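Local coordinates for protein Bd0816 (Bdellovibrio bacteriovorus HD100, PDB 5CER) that probably acts as a serine-type D-Ala-D-Ala carboxypeptidase of the peptidase S13 family, removing terminal D-alanine from peptidoglycan stem peptides, at residues T40-A43 / I44-G48; T276-T279 / L280-L284; L31-I34 / S35-I38. The protein carries 2 engineered substitutions. All coordinates share one frame; numbering follows the deposited sequence.

Contact 1. Residues T40-A43 / I44-G48; sequences TLWA and IEKLG
Lys46 and Trp42, one turn apart on the C-terminal half of helix 35-47, illustrate how an i/i+4 pair of an alpha-helix brings the end of a lysine chain beside an indole. The lysine CB starts 3.6 Å from Trp42 O, which also accepts the hydrogen bond of Lys46 N at 2.9 Å. CG leaves anti to the backbone N (chi1 -163°), and a bend at chi3 of -95° turns the rest of the chain alongside the indole. There CE comes to 4.0 Å from Trp42 NE1, and the ammonium NZ closes to 3.8 Å from that same NE1. NZ approaches the ring obliquely and donates a hydrogen bond to Leu226 O. The indole has aromatic partners too: Phe235 stacks on it and Phe232 meets it edge-to-face, so helix 228-239 holds the ring that the lysine tip lies beside. On a roughly opposite flank of the helix, Ile44 and Thr40 lie side by side and point the same way, with Ile44 CD1 4.0 Å from Thr40 CG2. This apolar flank packs on helix 203-213 through Leu207, while Thr40 OG1 bonds to Lys36 O and Asn211 ND2. The helix ends where Gly48 takes a positive phi of 101°, and its N still donates to Ile44 O at 2.9 Å.

Contact 2. Residues T276-T279 / L280-L284; sequences TLYT and LNKSL
Tyr278 swings its ring out with CG anti to the backbone N (chi1 171°), and Lys282, one helical turn later, meets it by a less regular route, with chi1 at -113° and chi2 bent to 34°. Both sit on helix 270-286, one of the helices packed against the antiparallel sheet of the beta-lactamase-like fold to which this peptidase family belongs. The bend at chi2 carries the otherwise extended chain past the phenol, so that CE, rather than NZ, crosses it obliquely: it lies 3.6 Å from Tyr278 OH and 3.9 Å from Tyr278 CZ. The tips then find separate backbone carbonyls in the loop after strand 3-11. Tyr278 OH bonds to Ala14 O, and Lys282 NZ reaches Ala13 O, so the tyrosine bond, with a weak one from the lysine, joins this side of the helix to the connection between strands 3-11 and 19-21. Tyr342 of strand 339-348 also touches Tyr278.

Elsewhere on the same turns the two threonine hydroxyls serve the helix itself. Thr279 OG1 bonds to Lys275 O and Thr276 OG1 to Thr272 O, each four residues back, so these polar groups are satisfied locally. Leu280 turns to the buried flank, where it packs on Ile44 of helix 35-47 and on Leu291. The i to i+4 backbone bonds of the helix continue through both segments, Ser283 N donating a hydrogen bond to Thr279 O at 3.0 Å, and three residues earlier Leu280 CB lies 3.2 Å from Thr276 O, the acceptor of its own backbone N.

Contact 3. Residues L31-I34 / S35-I38; sequences LAAI and SKVI. Engineered in segment 31-34: Ala33 (natural residue Ser).
Ala32, with phi at +53°, turns the chain from strand 29-30 so that Ala32 O faces Ser35, after which the amides of Lys36 and Val37 reach back three residues to Ala33 O and Ile34 O, each donor lying well above the carbonyl plane. Ala32 O takes two bonds from one residue: Ser35 N at 3.1 Å and Ser35 OG at 2.9 Å. The hydroxyl approaches nearly head-on, with a C=O...OG angle of 161°, and gets there because chi1 of -70° sets OG beside its own backbone N. Asn266 ND2 also bonds to OG, so this buried oxygen has a partner just before strand 267-268, the neighbour of strand 29-30; Asn266 also bonds to the Leu31 backbone. Leu31 CB closes over OG at 3.5 Å, and Leu31 CD1 meets Ile38 CD1 at 4.0 Å, the two side chains crossing at about a right angle with Phe249 against both.

Sequence and family mark residues 33 to 36 as the SxxK motif of serine penicillin-recognising enzymes, in which the first serine is the nucleophile. Here that serine has been replaced by an engineered alanine, Ala33. Lys36 extends to NZ, 3.6 Å from Ala33 CB, with the bend at chi4 directing the tip to Ser253 O and to Ser214 OG and Asn216 OD1, which fit the family's SxN motif. Lys320, from the KTG sequence on strand 317-324, touches Ala33, Lys36 and Val37. With alanine at position 33 the lysine tip still has three oxygen partners, consistent with a polar site built round the SxxK lysine, while the doubled bond to Ala32 O ties Ser35 to the turn that carries residue 33.

From the N terminus the chain first makes contact 3, where the turn after strand 29-30 becomes helix 35-47; contact 1 follows on the same helix, and contact 2 lies far downstream on helix 270-286. Each joins adjoining segments, so none closes a long loop, and the three run in series without nesting or crossing. Space brings together what sequence separates: helix 270-286 lies against helix 35-47, Ile44 CD1 of contact 1 meeting Leu280 CD1 at 3.8 Å, and Leu277 CD2 meeting Val37 CG1 of contact 3 at 3.8 Å. Contact 2 thus bridges both ends of the first helix and links it to strand 339-348.

Contact 1. Residues T40-A43 / I44-G48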
ATOM      1  N   THR A  40      -8.198   3.533 -10.688  1.00 21.63           N
ATOM      2  CA  THR A  40      -7.179   4.320 -11.350  1.00 21.50           C
ATOM      3  C   THR A  40      -7.470   4.581 -12.824  1.00 22.53           C
ATOM      4  O   THR A  40      -7.333   5.724 -13.313  1.00 22.25           O
ATOM      5  CB  THR A  40      -5.774   3.659 -11.168  1.00 21.10           C
ATOM      6  OG1 THR A  40      -5.391   3.725  -9.788  1.00 20.95           O
ATOM      7  CG2 THR A  40      -4.708   4.345 -11.979  1.00 20.85           C
ATOM      8  N   LEU A  41      -7.845   3.537 -13.558  1.00 23.17           N
ATOM      9  CA  LEU A  41      -8.190   3.721 -14.985  1.00 23.49           C
ATOM     10  C   LEU A  41      -9.384   4.664 -15.142  1.00 23.26           C
ATOM     11  O   LEU A  41      -9.402   5.521 -16.018  1.00 23.66           O
ATOM     12  CB  LEU A  41      -8.497   2.385 -15.658  1.00 23.60           C
ATOM     13  CG  LEU A  41      -9.082   2.408 -17.086  1.00 24.37           C
ATOM     14  CD1 LEU A  41      -8.164   3.098 -18.070  1.00 24.50           C
ATOM     15  CD2 LEU A  41      -9.356   0.976 -17.517  1.00 25.34           C
ATOM     16  N   TRP A  42     -10.402   4.435 -14.334  1.00 23.13           N
ATOM     17  CA  TRP A  42     -11.640   5.191 -14.427  1.00 24.39           C
ATOM     18  C   TRP A  42     -11.336   6.693 -14.164  1.00 26.50           C
ATOM     19  O   TRP A  42     -11.756   7.558 -14.920  1.00 25.82           O
ATOM     20  CB  TRP A  42     -12.685   4.652 -13.431  1.00 23.04           C
ATOM     21  CG  TRP A  42     -14.030   5.306 -13.509  1.00 22.74           C
ATOM     22  CD1 TRP A  42     -14.563   5.955 -14.555  1.00 22.30           C
ATOM     23  CD2 TRP A  42     -15.024   5.344 -12.468  1.00 23.00           C
ATOM     24  NE1 TRP A  42     -15.813   6.408 -14.259  1.00 22.77           N
ATOM     25  CE2 TRP A  42     -16.127   6.045 -12.979  1.00 23.05           C
ATOM     26  CE3 TRP A  42     -15.079   4.857 -11.157  1.00 22.47           C
ATOM     27  CZ2 TRP A  42     -17.282   6.269 -12.233  1.00 23.35           C
ATOM     28  CZ3 TRP A  42     -16.218   5.088 -10.410  1.00 22.86           C
ATOM     29  CH2 TRP A  42     -17.317   5.773 -10.965  1.00 23.83           C
ATOM     30  N   ALA A  43     -10.595   6.974 -13.095  1.00 26.97           N
ATOM     31  CA  ALA A  43     -10.221   8.366 -12.791  1.00 26.80           C
ATOM     32  C   ALA A  43      -9.476   9.014 -13.969  1.00 24.90           C
ATOM     33  O   ALA A  43      -9.792  10.130 -14.363  1.00 24.74           O
ATOM     34  CB  ALA A  43      -9.384   8.445 -11.490  1.00 26.38           C
ATOM     35  N   ILE A  44      -8.505   8.308 -14.507  1.00 24.00           N
ATOM     36  CA  ILE A  44      -7.733   8.836 -15.631  1.00 25.84           C
ATOM     37  C   ILE A  44      -8.602   9.062 -16.853  1.00 27.16           C
ATOM     38  O   ILE A  44      -8.521  10.123 -17.483  1.00 27.91           O
ATOM     39  CB  ILE A  44      -6.531   7.942 -15.984  1.00 24.70           C
ATOM     40  CG1 ILE A  44      -5.480   8.106 -14.895  1.00 24.57           C
ATOM     41  CG2 ILE A  44      -5.963   8.305 -17.337  1.00 25.36           C
ATOM     42  CD1 ILE A  44      -4.396   7.076 -14.927  1.00 24.72           C
ATOM     43  N   GLU A  45      -9.473   8.116 -17.146  1.00 28.04           N
ATOM     44  CA  GLU A  45     -10.371   8.282 -18.276  1.00 30.16           C
ATOM     45  C   GLU A  45     -11.326   9.475 -18.129  1.00 31.66           C
ATOM     46  O   GLU A  45     -11.522  10.215 -19.083  1.00 34.47           O
ATOM     47  CB  GLU A  45     -11.169   7.025 -18.504  1.00 31.45           C
ATOM     48  CG  GLU A  45     -11.942   7.048 -19.802  1.00 32.90           C
ATOM     49  CD  GLU A  45     -12.680   5.754 -20.027  1.00 35.77           C
ATOM     50  OE1 GLU A  45     -11.996   4.722 -20.283  1.00 37.40           O
ATOM     51  OE2 GLU A  45     -13.927   5.755 -19.920  1.00 37.44           O
ATOM     52  N   LYS A  46     -11.914   9.657 -16.962  1.00 31.97           N
ATOM     53  CA  LYS A  46     -12.868  10.705 -16.800  1.00 35.54           C
ATOM     54  C   LYS A  46     -12.255  12.071 -16.571  1.00 33.14           C
ATOM     55  O   LYS A  46     -12.768  13.061 -17.101  1.00 30.98           O
ATOM     56  CB  LYS A  46     -13.843  10.408 -15.657  1.00 41.79           C
ATOM     57  CG  LYS A  46     -15.084  11.274 -15.744  1.00 48.50           C
ATOM     58  CD  LYS A  46     -16.190  10.831 -14.825  1.00 58.20           C
ATOM     59  CE  LYS A  46     -17.182   9.918 -15.542  1.00 63.31           C
ATOM     60  NZ  LYS A  46     -18.149   9.347 -14.572  1.00 63.59           N
ATOM     61  N   LEU A  47     -11.206  12.129 -15.772  1.00 29.66           N
ATOM     62  CA  LEU A  47     -10.579  13.410 -15.390  1.00 30.09           C
ATOM     63  C   LEU A  47      -9.376  13.840 -16.246  1.00 30.44           C
ATOM     64  O   LEU A  47      -9.161  15.022 -16.423  1.00 32.11           O
ATOM     65  CB  LEU A  47     -10.131  13.390 -13.921  1.00 28.01           C
ATOM     66  CG  LEU A  47     -11.249  13.094 -12.918  1.00 27.93           C
ATOM     67  CD1 LEU A  47     -10.693  13.000 -11.515  1.00 27.91           C
ATOM     68  CD2 LEU A  47     -12.339  14.159 -12.993  1.00 28.48           C
ATOM     69  N   GLY A  48      -8.618  12.890 -16.777  1.00 30.51           N
ATOM     70  CA  GLY A  48      -7.394  13.171 -17.527  1.00 29.03           C
ATOM     71  C   GLY A  48      -6.217  12.918 -16.602  1.00 28.81           C
ATOM     72  O   GLY A  48      -6.264  13.265 -15.394  1.00 27.15           O
TER

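Contact 2. Residues T276-T279 / L280-L284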
ATOM      1  N   THR A 276      -8.162  -4.232 -18.091  1.00 23.24           N
ATOM      2  CA  THR A 276      -7.891  -3.012 -17.340  1.00 22.46           C
ATOM      3  C   THR A 276      -6.460  -2.570 -17.515  1.00 22.16           C
ATOM      4  O   THR A 276      -6.190  -1.412 -17.821  1.00 23.55           O
ATOM      5  CB  THR A 276      -8.186  -3.208 -15.831  1.00 21.40           C
ATOM      6  OG1 THR A 276      -9.558  -3.582 -15.686  1.00 22.23           O
ATOM      7  CG2 THR A 276      -7.930  -1.949 -15.047  1.00 21.20           C
ATOM      8  N   LEU A 277      -5.553  -3.501 -17.275  1.00 21.81           N
ATOM      9  CA  LEU A 277      -4.152  -3.233 -17.365  1.00 21.70           C
ATOM     10  C   LEU A 277      -3.743  -2.810 -18.761  1.00 22.02           C
ATOM     11  O   LEU A 277      -2.975  -1.844 -18.884  1.00 23.60           O
ATOM     12  CB  LEU A 277      -3.308  -4.445 -16.871  1.00 22.10           C
ATOM     13  CG  LEU A 277      -3.332  -4.715 -15.337  1.00 21.14           C
ATOM     14  CD1 LEU A 277      -2.855  -6.155 -15.017  1.00 21.58           C
ATOM     15  CD2 LEU A 277      -2.509  -3.678 -14.583  1.00 20.19           C
ATOM     16  N   TYR A 278      -4.196  -3.523 -19.793  1.00 21.65           N
ATOM     17  CA  TYR A 278      -3.868  -3.158 -21.169  1.00 21.71           C
ATOM     18  C   TYR A 278      -4.399  -1.755 -21.493  1.00 22.22           C
ATOM     19  O   TYR A 278      -3.681  -0.904 -22.045  1.00 22.86           O
ATOM     20  CB  TYR A 278      -4.406  -4.188 -22.146  1.00 21.61           C
ATOM     21  CG  TYR A 278      -4.322  -3.818 -23.616  1.00 21.74           C
ATOM     22  CD1 TYR A 278      -5.383  -3.143 -24.224  1.00 21.80           C
ATOM     23  CD2 TYR A 278      -3.228  -4.183 -24.390  1.00 21.76           C
ATOM     24  CE1 TYR A 278      -5.351  -2.792 -25.542  1.00 22.65           C
ATOM     25  CE2 TYR A 278      -3.175  -3.873 -25.729  1.00 23.03           C
ATOM     26  CZ  TYR A 278      -4.239  -3.149 -26.311  1.00 23.72           C
ATOM     27  OH  TYR A 278      -4.208  -2.767 -27.651  1.00 24.04           O
ATOM     28  N   THR A 279      -5.640  -1.501 -21.140  1.00 22.59           N
ATOM     29  CA  THR A 279      -6.275  -0.213 -21.460  1.00 23.87           C
ATOM     30  C   THR A 279      -5.644   0.955 -20.679  1.00 24.44           C
ATOM     31  O   THR A 279      -5.485   2.042 -21.222  1.00 24.35           O
ATOM     32  CB  THR A 279      -7.800  -0.304 -21.154  1.00 23.55           C
ATOM     33  OG1 THR A 279      -8.279  -1.555 -21.648  1.00 23.56           O
ATOM     34  CG2 THR A 279      -8.620   0.837 -21.725  1.00 23.23           C
ATOM     35  N   LEU A 280      -5.273   0.693 -19.420  1.00 24.51           N
ATOM     36  CA  LEU A 280      -4.643   1.711 -18.572  1.00 24.33           C
ATOM     37  C   LEU A 280      -3.270   2.095 -19.148  1.00 25.45           C
ATOM     38  O   LEU A 280      -2.968   3.282 -19.278  1.00 25.28           O
ATOM     39  CB  LEU A 280      -4.494   1.208 -17.127  1.00 23.22           C
ATOM     40  CG  LEU A 280      -3.644   2.052 -16.160  1.00 21.68           C
ATOM     41  CD1 LEU A 280      -4.160   3.465 -16.058  1.00 21.64           C
ATOM     42  CD2 LEU A 280      -3.660   1.411 -14.786  1.00 21.11           C
ATOM     43  N   ASN A 281      -2.489   1.079 -19.524  1.00 25.91           N
ATOM     44  CA  ASN A 281      -1.225   1.269 -20.203  1.00 27.22           C
ATOM     45  C   ASN A 281      -1.347   2.055 -21.525  1.00 29.11           C
ATOM     46  O   ASN A 281      -0.543   2.948 -21.779  1.00 30.93           O
ATOM     47  CB  ASN A 281      -0.537  -0.087 -20.457  1.00 27.01           C
ATOM     48  CG  ASN A 281       0.881   0.058 -20.964  1.00 28.55           C
ATOM     49  OD1 ASN A 281       1.167  -0.101 -22.169  1.00 31.12           O
ATOM     50  ND2 ASN A 281       1.756   0.486 -20.097  1.00 28.65           N
ATOM     51  N   LYS A 282      -2.329   1.740 -22.351  1.00 30.30           N
ATOM     52  CA  LYS A 282      -2.534   2.462 -23.625  1.00 33.38           C
ATOM     53  C   LYS A 282      -2.853   3.899 -23.387  1.00 31.98           C
ATOM     54  O   LYS A 282      -2.368   4.796 -24.068  1.00 32.53           O
ATOM     55  CB  LYS A 282      -3.707   1.842 -24.463  1.00 37.58           C
ATOM     56  CG  LYS A 282      -3.359   1.165 -25.789  1.00 42.18           C
ATOM     57  CD  LYS A 282      -1.995   0.461 -25.735  1.00 45.29           C
ATOM     58  CE  LYS A 282      -1.656  -0.317 -26.988  1.00 47.83           C
ATOM     59  NZ  LYS A 282      -0.166  -0.483 -27.103  1.00 50.79           N
ATOM     60  N   SER A 283      -3.699   4.119 -22.406  1.00 31.72           N
ATOM     61  CA  SER A 283      -4.096   5.466 -22.034  1.00 32.18           C
ATOM     62  C   SER A 283      -2.875   6.325 -21.665  1.00 32.06           C
ATOM     63  O   SER A 283      -2.665   7.421 -22.177  1.00 30.47           O
ATOM     64  CB  SER A 283      -5.102   5.388 -20.891  1.00 31.22           C
ATOM     65  OG  SER A 283      -5.874   6.550 -20.864  1.00 33.78           O
ATOM     66  N   LEU A 284      -2.069   5.776 -20.765  1.00 34.48           N
ATOM     67  CA  LEU A 284      -0.885   6.453 -20.250  1.00 35.23           C
ATOM     68  C   LEU A 284       0.125   6.657 -21.360  1.00 36.19           C
ATOM     69  O   LEU A 284       0.680   7.751 -21.450  1.00 36.98           O
ATOM     70  CB  LEU A 284      -0.250   5.683 -19.082  1.00 35.92           C
ATOM     71  CG  LEU A 284      -1.095   5.620 -17.813  1.00 35.41           C
ATOM     72  CD1 LEU A 284      -0.601   4.521 -16.883  1.00 35.35           C
ATOM     73  CD2 LEU A 284      -1.120   6.947 -17.068  1.00 36.39           C
TER

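Contact 3. Residues L31-I34 / S35-I38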
ATOM      1  N   LEU A  31     -11.326  -9.168  -5.500  1.00 23.70           N
ATOM      2  CA  LEU A  31     -10.139  -8.474  -5.991  1.00 24.13           C
ATOM      3  C   LEU A  31      -9.254  -7.920  -4.873  1.00 24.14           C
ATOM      4  O   LEU A  31      -8.042  -7.776  -5.094  1.00 21.20           O
ATOM      5  CB  LEU A  31     -10.513  -7.296  -6.911  1.00 24.06           C
ATOM      6  CG  LEU A  31     -11.318  -7.615  -8.166  1.00 25.29           C
ATOM      7  CD1 LEU A  31     -11.597  -6.349  -8.966  1.00 25.31           C
ATOM      8  CD2 LEU A  31     -10.593  -8.627  -9.028  1.00 25.26           C
ATOM      9  N   ALA A  32      -9.835  -7.595  -3.710  1.00 23.46           N
ATOM     10  CA  ALA A  32      -9.123  -6.816  -2.730  1.00 23.37           C
ATOM     11  C   ALA A  32      -8.600  -5.550  -3.429  1.00 23.20           C
ATOM     12  O   ALA A  32      -9.210  -5.110  -4.417  1.00 23.15           O
ATOM     13  CB  ALA A  32      -7.988  -7.654  -2.099  1.00 24.12           C
ATOM     14  N   ALA A  33      -7.440  -5.024  -3.019  1.00 22.15           N
ATOM     15  CA  ALA A  33      -6.981  -3.732  -3.528  1.00 22.07           C
ATOM     16  C   ALA A  33      -6.460  -3.712  -4.990  1.00 22.19           C
ATOM     17  O   ALA A  33      -6.191  -2.641  -5.496  1.00 23.10           O
ATOM     18  CB  ALA A  33      -5.928  -3.148  -2.600  1.00 22.19           C
ATOM     19  N   ILE A  34      -6.411  -4.822  -5.727  1.00 22.56           N
ATOM     20  CA  ILE A  34      -6.204  -4.663  -7.190  1.00 22.44           C
ATOM     21  C   ILE A  34      -7.420  -3.981  -7.867  1.00 21.89           C
ATOM     22  O   ILE A  34      -7.318  -3.500  -8.986  1.00 21.10           O
ATOM     23  CB  ILE A  34      -5.749  -5.927  -7.933  1.00 21.11           C
ATOM     24  CG1 ILE A  34      -6.843  -6.977  -8.028  1.00 21.77           C
ATOM     25  CG2 ILE A  34      -4.479  -6.454  -7.310  1.00 21.71           C
ATOM     26  CD1 ILE A  34      -6.455  -8.148  -8.901  1.00 21.63           C
ATOM     27  N   SER A  35      -8.535  -3.924  -7.153  1.00 21.97           N
ATOM     28  CA  SER A  35      -9.621  -2.977  -7.457  1.00 23.54           C
ATOM     29  C   SER A  35      -9.137  -1.560  -7.756  1.00 23.07           C
ATOM     30  O   SER A  35      -9.732  -0.873  -8.602  1.00 23.90           O
ATOM     31  CB  SER A  35     -10.583  -2.863  -6.268  1.00 23.95           C
ATOM     32  OG  SER A  35     -11.337  -4.022  -6.080  1.00 23.85           O
ATOM     33  N   LYS A  36      -8.106  -1.113  -7.038  1.00 21.39           N
ATOM     34  CA  LYS A  36      -7.573   0.246  -7.236  1.00 20.38           C
ATOM     35  C   LYS A  36      -6.981   0.491  -8.614  1.00 19.79           C
ATOM     36  O   LYS A  36      -6.936   1.626  -9.092  1.00 20.30           O
ATOM     37  CB  LYS A  36      -6.587   0.604  -6.127  1.00 19.83           C
ATOM     38  CG  LYS A  36      -7.237   0.706  -4.750  1.00 19.67           C
ATOM     39  CD  LYS A  36      -6.198   1.026  -3.678  1.00 19.89           C
ATOM     40  CE  LYS A  36      -6.830   1.299  -2.332  1.00 20.10           C
ATOM     41  NZ  LYS A  36      -6.837   0.114  -1.426  1.00 21.01           N
ATOM     42  N   VAL A  37      -6.524  -0.568  -9.252  1.00 19.76           N
ATOM     43  CA  VAL A  37      -6.064  -0.491 -10.648  1.00 19.23           C
ATOM     44  C   VAL A  37      -7.218  -0.025 -11.569  1.00 19.64           C
ATOM     45  O   VAL A  37      -7.009   0.777 -12.460  1.00 17.74           O
ATOM     46  CB  VAL A  37      -5.480  -1.825 -11.162  1.00 17.34           C
ATOM     47  CG1 VAL A  37      -4.945  -1.644 -12.569  1.00 17.42           C
ATOM     48  CG2 VAL A  37      -4.346  -2.272 -10.251  1.00 17.24           C
ATOM     49  N   ILE A  38      -8.412  -0.546 -11.305  1.00 20.90           N
ATOM     50  CA  ILE A  38      -9.580  -0.210 -12.085  1.00 22.39           C
ATOM     51  C   ILE A  38     -10.051   1.191 -11.743  1.00 22.27           C
ATOM     52  O   ILE A  38     -10.388   1.974 -12.630  1.00 23.14           O
ATOM     53  CB  ILE A  38     -10.712  -1.233 -11.858  1.00 23.35           C
ATOM     54  CG1 ILE A  38     -10.242  -2.641 -12.273  1.00 23.53           C
ATOM     55  CG2 ILE A  38     -11.964  -0.818 -12.647  1.00 23.81           C
ATOM     56  CD1 ILE A  38     -11.229  -3.751 -11.980  1.00 25.33           C
TER